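Local atomic coordinates of probable thiosulfate sulfurtransferase (Thermus thermophilus, PDB entry 2EG4), a protein that probably transfers sulfane sulfur from thiosulfate to cyanide or another thiophilic acceptor, as rhodaneses do, and carries a bound zinc ion. Residues A[11-14]-A[15-19]; A[49-52]-A[53-57]; A[136-139]-A[140-144]. All coordinates share one frame; numbering follows the deposited sequence.

Interaction 1 (A[11-14]-A[15-19]); sequences DTRP and RPAYE. With SO4 (sulfate ion), chain F.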
ATOM      1  N   ASP A  11      -1.949  -2.535 -14.187  1.00 13.89           N
ATOM      2  CA  ASP A  11      -2.038  -3.976 -13.932  1.00 13.64           C
ATOM      3  C   ASP A  11      -0.903  -4.333 -12.963  1.00 13.71           C
ATOM      4  O   ASP A  11       0.269  -4.222 -13.334  1.00 14.85           O
ATOM      5  CB  ASP A  11      -1.810  -4.664 -15.285  1.00 14.21           C
ATOM      6  CG  ASP A  11      -2.083  -6.159 -15.267  1.00 16.43           C
ATOM      7  OD1 ASP A  11      -1.856  -6.821 -14.227  1.00 13.59           O
ATOM      8  OD2 ASP A  11      -2.511  -6.669 -16.339  1.00 15.85           O
ATOM      9  N   THR A  12      -1.233  -4.780 -11.744  1.00 13.54           N
ATOM     10  CA  THR A  12      -0.178  -5.090 -10.763  1.00 12.10           C
ATOM     11  C   THR A  12       0.217  -6.564 -10.689  1.00 12.96           C
ATOM     12  O   THR A  12       0.936  -6.982  -9.783  1.00 14.42           O
ATOM     13  CB  THR A  12      -0.586  -4.574  -9.360  1.00 15.24           C
ATOM     14  OG1 THR A  12      -1.658  -5.358  -8.827  1.00 15.46           O
ATOM     15  CG2 THR A  12      -1.104  -3.152  -9.474  1.00 14.77           C
ATOM     16  N   ARG A  13      -0.245  -7.360 -11.647  1.00 13.09           N
ATOM     17  CA  ARG A  13       0.086  -8.778 -11.669  1.00 14.50           C
ATOM     18  C   ARG A  13       1.527  -8.988 -12.113  1.00 13.72           C
ATOM     19  O   ARG A  13       2.169  -8.077 -12.642  1.00 15.35           O
ATOM     20  CB  ARG A  13      -0.842  -9.513 -12.652  1.00 14.52           C
ATOM     21  CG  ARG A  13      -2.314  -9.421 -12.262  1.00 12.50           C
ATOM     22  CD  ARG A  13      -3.179 -10.121 -13.332  1.00 13.25           C
ATOM     23  NE  ARG A  13      -3.056  -9.425 -14.622  1.00 14.47           N
ATOM     24  CZ  ARG A  13      -3.340  -9.975 -15.804  1.00 16.15           C
ATOM     25  NH1 ARG A  13      -3.763 -11.238 -15.874  1.00 14.77           N
ATOM     26  NH2 ARG A  13      -3.191  -9.272 -16.919  1.00 14.17           N
ATOM     27  N   PRO A  14       2.063 -10.197 -11.890  1.00 17.86           N
ATOM     28  CA  PRO A  14       3.436 -10.479 -12.314  1.00 21.95           C
ATOM     29  C   PRO A  14       3.514 -10.298 -13.843  1.00 23.08           C
ATOM     30  O   PRO A  14       2.518 -10.493 -14.574  1.00 19.09           O
ATOM     31  CB  PRO A  14       3.635 -11.932 -11.885  1.00 21.78           C
ATOM     32  CG  PRO A  14       2.788 -12.034 -10.652  1.00 23.09           C
ATOM     33  CD  PRO A  14       1.520 -11.291 -11.063  1.00 18.00           C
ATOM     34  N   ARG A  15       4.688  -9.931 -14.340  1.00 20.50           N
ATOM     35  CA  ARG A  15       4.843  -9.693 -15.766  1.00 21.37           C
ATOM     36  C   ARG A  15       4.357 -10.819 -16.681  1.00 22.60           C
ATOM     37  O   ARG A  15       3.762 -10.545 -17.715  1.00 21.46           O
ATOM     38  CB  ARG A  15       6.305  -9.321 -16.090  1.00 23.83           C
ATOM     39  CG  ARG A  15       6.568  -9.048 -17.574  1.00 23.75           C
ATOM     40  CD  ARG A  15       7.792  -8.140 -17.770  1.00 26.75           C
ATOM     41  NE  ARG A  15       7.440  -6.719 -17.734  1.00 26.85           N
ATOM     42  CZ  ARG A  15       6.804  -6.075 -18.713  1.00 31.09           C
ATOM     43  NH1 ARG A  15       6.449  -6.721 -19.817  1.00 30.04           N
ATOM     44  NH2 ARG A  15       6.511  -4.782 -18.583  1.00 30.64           N
ATOM     45  N   PRO A  16       4.610 -12.089 -16.329  1.00 21.76           N
ATOM     46  CA  PRO A  16       4.145 -13.182 -17.196  1.00 22.56           C
ATOM     47  C   PRO A  16       2.643 -13.094 -17.463  1.00 22.40           C
ATOM     48  O   PRO A  16       2.185 -13.239 -18.595  1.00 20.43           O
ATOM     49  CB  PRO A  16       4.500 -14.432 -16.397  1.00 26.01           C
ATOM     50  CG  PRO A  16       5.751 -14.030 -15.692  1.00 27.66           C
ATOM     51  CD  PRO A  16       5.422 -12.615 -15.213  1.00 24.74           C
ATOM     52  N   ALA A  17       1.884 -12.861 -16.403  1.00 22.30           N
ATOM     53  CA  ALA A  17       0.437 -12.749 -16.525  1.00 20.97           C
ATOM     54  C   ALA A  17       0.087 -11.539 -17.379  1.00 17.94           C
ATOM     55  O   ALA A  17      -0.787 -11.599 -18.239  1.00 16.23           O
ATOM     56  CB  ALA A  17      -0.192 -12.627 -15.150  1.00 21.58           C
ATOM     57  N   TYR A  18       0.752 -10.420 -17.120  1.00 17.22           N
ATOM     58  CA  TYR A  18       0.516  -9.214 -17.894  1.00 15.12           C
ATOM     59  C   TYR A  18       0.758  -9.493 -19.392  1.00 16.36           C
ATOM     60  O   TYR A  18      -0.041  -9.115 -20.247  1.00 16.37           O
ATOM     61  CB  TYR A  18       1.475  -8.122 -17.429  1.00 16.33           C
ATOM     62  CG  TYR A  18       1.398  -6.852 -18.244  1.00 16.20           C
ATOM     63  CD1 TYR A  18       0.392  -5.909 -18.024  1.00 15.99           C
ATOM     64  CD2 TYR A  18       2.366  -6.567 -19.207  1.00 18.34           C
ATOM     65  CE1 TYR A  18       0.356  -4.704 -18.735  1.00 16.16           C
ATOM     66  CE2 TYR A  18       2.326  -5.365 -19.935  1.00 17.07           C
ATOM     67  CZ  TYR A  18       1.324  -4.447 -19.691  1.00 15.54           C
ATOM     68  OH  TYR A  18       1.238  -3.269 -20.412  1.00 18.28           O
ATOM     69  N   GLU A  19       1.869 -10.161 -19.686  1.00 19.63           N
ATOM     70  CA  GLU A  19       2.217 -10.460 -21.068  1.00 22.39           C
ATOM     71  C   GLU A  19       1.266 -11.448 -21.745  1.00 23.93           C
ATOM     72  O   GLU A  19       1.119 -11.444 -22.980  1.00 26.72           O
ATOM     73  CB  GLU A  19       3.675 -10.937 -21.125  1.00 21.76           C
ATOM     74  CG  GLU A  19       4.628  -9.742 -20.969  1.00 26.50           C
ATOM     75  CD  GLU A  19       6.097 -10.117 -21.006  1.00 33.31           C
ATOM     76  OE1 GLU A  19       6.423 -11.209 -21.503  1.00 36.85           O
ATOM     77  OE2 GLU A  19       6.928  -9.305 -20.545  1.00 32.48           O
TER
HETATM   78  S   SO4 F 505       8.337  -4.119 -15.465  1.00 57.52           S
HETATM   79  O1  SO4 F 505       8.351  -5.618 -15.419  1.00 57.63           O
HETATM   80  O2  SO4 F 505       8.532  -3.574 -14.081  1.00 60.44           O
HETATM   81  O3  SO4 F 505       9.446  -3.639 -16.353  1.00 60.71           O
HETATM   82  O4  SO4 F 505       7.021  -3.645 -16.007  1.00 57.31           O
HETATM   83  O   HOH W   1      -3.379 -12.827 -18.356  1.00 15.39           O
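Tyr18 and Asp11 meet at the start of helix 15-20, where the carboxylate approaches the edge of the ring, Asp11 OD2 lying 3.4 Å from Tyr18 CD1. The two planes stand 76° apart. Tyr18 reaches this place because its CG is anti to the backbone N (chi1 175°), which sets the ring edge beside the Asp11 carboxylate; its hydroxyl goes on to bond Ala26 O. The same carboxylate is gripped side-on by Arg13. NE donates to Asp11 OD1 and NH2 to Asp11 OD2, each on the syn lone pair and in the guanidinium plane, with the NH2 to OD2 bond 2.8 Å long. Asp11 OD1 also accepts from the backbone N of Arg13 at 3.1 Å, closing an Asx turn. The arginine chain bends at chi3 (-64°), curling back over its own turn and laying one guanidinium face against the backbone of Ala17 and Tyr18. Arg13 NH2 has a further acceptor in Gly21 O, while a water joins Arg13 NH1 to Ala17 O. A leucine in place of this arginine would probably leave the buried Asp11 carboxylate without its charged mate and the carbonyl of Gly21 without this donor. Arg15 holds Glu19 through NH1 and a sulfate, probably from the crystallisation liquor, through NE and NH2, Arg15 NE lying 2.7 Å from sulfate O1; His28 binds the same anion. Pro14 is the N-cap residue, its O accepting from Tyr18 N at 3.1 Å. This is a strand-to-helix turn of the rhodanese fold, an Asx turn and salt bridge leading straight into a helix.

Interaction 2 (A[49-52]-A[53-57]); sequences GGLT and ELFQT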
ATOM      1  N   GLY A  49       9.739  12.816  -5.539  1.00 19.50           N
ATOM      2  CA  GLY A  49      10.402  12.979  -6.830  1.00 22.77           C
ATOM      3  C   GLY A  49      10.400  11.688  -7.631  1.00 21.70           C
ATOM      4  O   GLY A  49      10.209  11.697  -8.855  1.00 21.84           O
ATOM      5  N   GLY A  50      10.613  10.578  -6.936  1.00 18.88           N
ATOM      6  CA  GLY A  50      10.622   9.267  -7.578  1.00 20.19           C
ATOM      7  C   GLY A  50       9.240   8.950  -8.136  1.00 19.97           C
ATOM      8  O   GLY A  50       9.115   8.365  -9.223  1.00 20.73           O
ATOM      9  N   LEU A  51       8.197   9.338  -7.406  1.00 19.22           N
ATOM     10  CA  LEU A  51       6.835   9.108  -7.892  1.00 18.93           C
ATOM     11  C   LEU A  51       6.578   9.997  -9.110  1.00 19.65           C
ATOM     12  O   LEU A  51       5.959   9.568 -10.070  1.00 20.62           O
ATOM     13  CB  LEU A  51       5.813   9.389  -6.794  1.00 18.14           C
ATOM     14  CG  LEU A  51       5.823   8.342  -5.668  1.00 18.14           C
ATOM     15  CD1 LEU A  51       5.038   8.821  -4.448  1.00 20.85           C
ATOM     16  CD2 LEU A  51       5.194   7.046  -6.188  1.00 20.32           C
ATOM     17  N   THR A  52       7.060  11.236  -9.083  1.00 18.11           N
ATOM     18  CA  THR A  52       6.867  12.107 -10.255  1.00 20.91           C
ATOM     19  C   THR A  52       7.461  11.460 -11.501  1.00 21.65           C
ATOM     20  O   THR A  52       6.837  11.436 -12.566  1.00 23.96           O
ATOM     21  CB  THR A  52       7.568  13.468 -10.081  1.00 21.09           C
ATOM     22  OG1 THR A  52       6.854  14.247  -9.127  1.00 20.61           O
ATOM     23  CG2 THR A  52       7.580  14.237 -11.392  1.00 24.39           C
ATOM     24  N   GLU A  53       8.673  10.936 -11.365  1.00 18.94           N
ATOM     25  CA  GLU A  53       9.365  10.322 -12.491  1.00 19.89           C
ATOM     26  C   GLU A  53       8.591   9.113 -12.996  1.00 21.50           C
ATOM     27  O   GLU A  53       8.453   8.906 -14.201  1.00 22.13           O
ATOM     28  CB  GLU A  53      10.771   9.894 -12.088  1.00 23.54           C
ATOM     29  CG  GLU A  53      11.493   9.080 -13.135  1.00 26.48           C
ATOM     30  CD  GLU A  53      11.690   9.823 -14.453  1.00 31.82           C
ATOM     31  OE1 GLU A  53      11.560  11.064 -14.482  1.00 35.43           O
ATOM     32  OE2 GLU A  53      11.990   9.152 -15.464  1.00 34.00           O
ATOM     33  N   LEU A  54       8.085   8.330 -12.055  1.00 19.23           N
ATOM     34  CA  LEU A  54       7.312   7.137 -12.388  1.00 20.26           C
ATOM     35  C   LEU A  54       6.015   7.505 -13.088  1.00 21.75           C
ATOM     36  O   LEU A  54       5.653   6.904 -14.109  1.00 22.02           O
ATOM     37  CB  LEU A  54       7.008   6.359 -11.112  1.00 20.41           C
ATOM     38  CG  LEU A  54       6.174   5.080 -11.277  1.00 21.76           C
ATOM     39  CD1 LEU A  54       6.953   4.005 -12.020  1.00 21.65           C
ATOM     40  CD2 LEU A  54       5.805   4.577  -9.890  1.00 21.36           C
ATOM     41  N   PHE A  55       5.305   8.480 -12.533  1.00 20.14           N
ATOM     42  CA  PHE A  55       4.044   8.928 -13.110  1.00 23.05           C
ATOM     43  C   PHE A  55       4.249   9.437 -14.536  1.00 25.63           C
ATOM     44  O   PHE A  55       3.464   9.129 -15.434  1.00 24.65           O
ATOM     45  CB  PHE A  55       3.437  10.047 -12.272  1.00 23.24           C
ATOM     46  CG  PHE A  55       3.034   9.642 -10.866  1.00 18.22           C
ATOM     47  CD1 PHE A  55       3.176   8.336 -10.415  1.00 19.48           C
ATOM     48  CD2 PHE A  55       2.484  10.590 -10.007  1.00 23.38           C
ATOM     49  CE1 PHE A  55       2.772   7.974  -9.108  1.00 20.13           C
ATOM     50  CE2 PHE A  55       2.084  10.245  -8.720  1.00 21.77           C
ATOM     51  CZ  PHE A  55       2.225   8.938  -8.268  1.00 21.53           C
ATOM     52  N   GLN A  56       5.307  10.215 -14.750  1.00 22.66           N
ATOM     53  CA  GLN A  56       5.570  10.748 -16.085  1.00 26.34           C
ATOM     54  C   GLN A  56       5.979   9.666 -17.077  1.00 23.66           C
ATOM     55  O   GLN A  56       5.499   9.638 -18.213  1.00 28.02           O
ATOM     56  CB  GLN A  56       6.649  11.836 -16.021  1.00 27.43           C
ATOM     57  CG  GLN A  56       6.264  12.983 -15.113  1.00 30.61           C
ATOM     58  CD  GLN A  56       7.178  14.184 -15.263  1.00 28.63           C
ATOM     59  OE1 GLN A  56       8.346  14.048 -15.630  1.00 29.83           O
ATOM     60  NE2 GLN A  56       6.655  15.364 -14.958  1.00 29.76           N
ATOM     61  N   THR A  57       6.851   8.766 -16.650  1.00 22.25           N
ATOM     62  CA  THR A  57       7.326   7.699 -17.520  1.00 24.25           C
ATOM     63  C   THR A  57       6.197   6.762 -17.947  1.00 25.79           C
ATOM     64  O   THR A  57       6.186   6.296 -19.088  1.00 23.52           O
ATOM     65  CB  THR A  57       8.455   6.885 -16.846  1.00 25.22           C
ATOM     66  OG1 THR A  57       9.566   7.750 -16.566  1.00 31.60           O
ATOM     67  CG2 THR A  57       8.948   5.794 -17.773  1.00 29.08           C
TER
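Four successive i to i+4 bonds carry the backbone from Gly49-Thr52 into Glu53-Thr57, the shortest being Phe55 N to Leu51 O at 2.8 Å with an N-H...O angle of 169°. The side chains follow that spacing. Leu51 and Phe55 lie side by side and point the same way, and Leu51 CB sits over the face of the phenylalanine ring, 4.2 Å from its centroid, a CH-pi contact. Phe55 owes this posture to its first two torsions: CG is anti to the carbonyl carbon (chi1 -64°) and chi2 is close to zero (-2°), which lays the ring face over the preceding turn. Leu51 O consequently lies above the same ring near its rim, 3.0 Å from Phe55 CG. Leu51 CD2 extends the apolar patch, 3.9 Å from Phe55 CE1. Around the helix, Thr52 and Gln56 form a second side-by-side pair, the methyl CG2 of Thr52 resting 3.9 Å from Gln56 NE2. Their polar ends look to the segment that runs past this flank: Thr52 OG1 accepts from Ala115 N, while the Gln56 amide donates to Val113 O and accepts from Arg110. Arg110 also forms a salt bridge with Glu53. Within the last turn, Glu53 O takes two bonds from Thr57, one from its N and one from its OG1 at 2.9 Å, from opposite faces of the carbonyl plane. The principle is that of an amphipathic helix: here helix 41-57 of a rhodanese-like domain packs Leu51 on Phe81 and Phe55 on Leu82 of helix 73-84, and sets its polar flank against Arg110, Val113 and Ala115.

Interaction 3 (A[136-139]-A[140-144]); sequences DVRS and PEEFQ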
ATOM      1  N   ASP A 136      -0.776  -3.904  14.197  1.00 21.94           N
ATOM      2  CA  ASP A 136       0.241  -4.713  13.532  1.00 23.13           C
ATOM      3  C   ASP A 136      -0.590  -5.764  12.781  1.00 23.23           C
ATOM      4  O   ASP A 136      -1.235  -6.622  13.411  1.00 22.31           O
ATOM      5  CB  ASP A 136       1.099  -5.381  14.591  1.00 20.25           C
ATOM      6  CG  ASP A 136       2.233  -6.186  14.019  1.00 21.21           C
ATOM      7  OD1 ASP A 136       2.117  -6.701  12.881  1.00 22.11           O
ATOM      8  OD2 ASP A 136       3.259  -6.299  14.723  1.00 22.82           O
ATOM      9  N   VAL A 137      -0.585  -5.706  11.452  1.00 23.25           N
ATOM     10  CA  VAL A 137      -1.404  -6.630  10.681  1.00 21.26           C
ATOM     11  C   VAL A 137      -0.720  -7.912  10.264  1.00 19.29           C
ATOM     12  O   VAL A 137      -1.235  -8.666   9.435  1.00 22.28           O
ATOM     13  CB  VAL A 137      -2.053  -5.922   9.453  1.00 24.65           C
ATOM     14  CG1 VAL A 137      -2.842  -4.691   9.926  1.00 21.50           C
ATOM     15  CG2 VAL A 137      -0.991  -5.508   8.435  1.00 21.97           C
ATOM     16  N   ARG A 138       0.423  -8.193  10.871  1.00 19.62           N
ATOM     17  CA  ARG A 138       1.141  -9.426  10.572  1.00 19.68           C
ATOM     18  C   ARG A 138       0.509 -10.594  11.323  1.00 22.68           C
ATOM     19  O   ARG A 138      -0.493 -10.432  12.030  1.00 22.52           O
ATOM     20  CB  ARG A 138       2.599  -9.277  10.988  1.00 22.65           C
ATOM     21  CG  ARG A 138       3.319  -8.156  10.226  1.00 21.50           C
ATOM     22  CD  ARG A 138       4.753  -8.027  10.674  1.00 24.93           C
ATOM     23  NE  ARG A 138       4.777  -7.680  12.092  1.00 20.35           N
ATOM     24  CZ  ARG A 138       5.817  -7.834  12.902  1.00 20.53           C
ATOM     25  NH1 ARG A 138       6.965  -8.331  12.457  1.00 19.82           N
ATOM     26  NH2 ARG A 138       5.684  -7.525  14.180  1.00 20.96           N
ATOM     27  N   SER A 139       1.084 -11.777  11.171  1.00 24.13           N
ATOM     28  CA  SER A 139       0.541 -12.947  11.851  1.00 24.72           C
ATOM     29  C   SER A 139       0.890 -12.879  13.329  1.00 26.12           C
ATOM     30  O   SER A 139       1.794 -12.142  13.723  1.00 23.09           O
ATOM     31  CB  SER A 139       1.147 -14.225  11.266  1.00 24.66           C
ATOM     32  OG  SER A 139       2.546 -14.268  11.494  1.00 28.07           O
ATOM     33  N   PRO A 140       0.168 -13.646  14.169  1.00 26.25           N
ATOM     34  CA  PRO A 140       0.432 -13.667  15.611  1.00 26.21           C
ATOM     35  C   PRO A 140       1.878 -14.058  15.897  1.00 26.97           C
ATOM     36  O   PRO A 140       2.498 -13.533  16.830  1.00 25.76           O
ATOM     37  CB  PRO A 140      -0.545 -14.724  16.124  1.00 24.34           C
ATOM     38  CG  PRO A 140      -1.724 -14.523  15.228  1.00 26.75           C
ATOM     39  CD  PRO A 140      -1.074 -14.371  13.857  1.00 28.09           C
ATOM     40  N   GLU A 141       2.414 -14.982  15.099  1.00 25.82           N
ATOM     41  CA  GLU A 141       3.799 -15.436  15.279  1.00 26.62           C
ATOM     42  C   GLU A 141       4.811 -14.316  15.026  1.00 25.74           C
ATOM     43  O   GLU A 141       5.863 -14.252  15.671  1.00 24.48           O
ATOM     44  CB  GLU A 141       4.126 -16.600  14.329  1.00 32.21           C
ATOM     45  CG  GLU A 141       3.432 -17.921  14.628  1.00 39.24           C
ATOM     46  CD  GLU A 141       1.919 -17.844  14.499  1.00 46.35           C
ATOM     47  OE1 GLU A 141       1.424 -17.117  13.603  1.00 43.27           O
ATOM     48  OE2 GLU A 141       1.223 -18.528  15.290  1.00 49.80           O
ATOM     49  N   GLU A 142       4.508 -13.459  14.055  1.00 24.71           N
ATOM     50  CA  GLU A 142       5.392 -12.342  13.740  1.00 24.12           C
ATOM     51  C   GLU A 142       5.248 -11.322  14.864  1.00 20.99           C
ATOM     52  O   GLU A 142       6.232 -10.753  15.344  1.00 23.66           O
ATOM     53  CB  GLU A 142       4.993 -11.708  12.392  1.00 27.34           C
ATOM     54  CG  GLU A 142       5.349 -12.562  11.158  1.00 28.62           C
ATOM     55  CD  GLU A 142       4.601 -12.114   9.912  1.00 28.90           C
ATOM     56  OE1 GLU A 142       3.411 -12.485   9.746  1.00 28.71           O
ATOM     57  OE2 GLU A 142       5.199 -11.371   9.106  1.00 30.49           O
ATOM     58  N   PHE A 143       4.007 -11.101  15.272  1.00 23.20           N
ATOM     59  CA  PHE A 143       3.692 -10.161  16.344  1.00 25.40           C
ATOM     60  C   PHE A 143       4.411 -10.519  17.645  1.00 26.29           C
ATOM     61  O   PHE A 143       4.864  -9.643  18.390  1.00 26.41           O
ATOM     62  CB  PHE A 143       2.184 -10.161  16.577  1.00 24.64           C
ATOM     63  CG  PHE A 143       1.722  -9.181  17.613  1.00 24.35           C
ATOM     64  CD1 PHE A 143       1.696  -7.815  17.340  1.00 23.58           C
ATOM     65  CD2 PHE A 143       1.283  -9.628  18.857  1.00 24.56           C
ATOM     66  CE1 PHE A 143       1.238  -6.916  18.281  1.00 20.16           C
ATOM     67  CE2 PHE A 143       0.820  -8.727  19.814  1.00 26.19           C
ATOM     68  CZ  PHE A 143       0.794  -7.374  19.528  1.00 25.48           C
ATOM     69  N   GLN A 144       4.494 -11.814  17.926  1.00 28.51           N
ATOM     70  CA  GLN A 144       5.144 -12.293  19.137  1.00 27.67           C
ATOM     71  C   GLN A 144       6.658 -12.356  19.009  1.00 29.96           C
ATOM     72  O   GLN A 144       7.365 -12.624  19.991  1.00 30.60           O
ATOM     73  CB  GLN A 144       4.606 -13.677  19.493  1.00 31.34           C
ATOM     74  CG  GLN A 144       3.132 -13.713  19.810  1.00 35.56           C
ATOM     75  CD  GLN A 144       2.674 -15.117  20.131  1.00 39.62           C
ATOM     76  OE1 GLN A 144       3.254 -15.780  20.989  1.00 45.47           O
ATOM     77  NE2 GLN A 144       1.639 -15.582  19.446  1.00 41.61           N
TER
HETATM   78  O   HOH W   2       8.698 -10.505  14.161  1.00 25.39           O
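Glu142 OE1 is gripped twice by Ser139, by OG at 2.6 Å and by the backbone N at 2.8 Å. With Glu142 N returning a weak bond to Ser139 OG, this is a capping box at the start of helix 140-143, in the second rhodanese-like domain. The hydroxyl donates to the anti lone pair of OE1, whereas the backbone N approaches from above the carboxylate plane, 46° out of it. Ser139 OG stands between its own backbone N and carbonyl carbon (chi1 64°), a position from which it can serve both the carboxylate and Glu142 N. The other oxygen, Glu142 OE2, has a salt bridge to Arg196. Arg138 lies across this side chain: its CB is 3.5 Å from Glu142 OE1, and Glu142 CB rests over one face of its guanidinium. At its edge that guanidinium clasps Asp136, NE to OD1 and NH2 to OD2 at 2.8 Å, while NH2 also donates to Gly156 O. The side chain of His192, a zinc ligand, lies about 5 Å from that of Arg138. The Asp136 carboxylate lies at the edge of the Phe143 ring, its plane turned 74° from the ring's, with Asp136 OD2 3.4 Å from Phe143 CD1.

In the fold
Interactions 1, 2 and 3 follow one another along the chain. The first two share the N-terminal rhodanese-like domain, their centres 20 Å apart and their nearest atoms about 10 Å apart; interaction 3 belongs to the second domain, its centre 29 Å from that of interaction 1 and 33 Å from that of interaction 2, on the opposite side of the chain's centre from the latter. Interactions 1 and 3 occupy equivalent places: each leaves an inner strand, 8-11 or 134-136, of a four-stranded parallel sheet and enters a short helix. The tandem domains thus repeat one strand-to-helix turn, but the zinc ligands lie in the second domain.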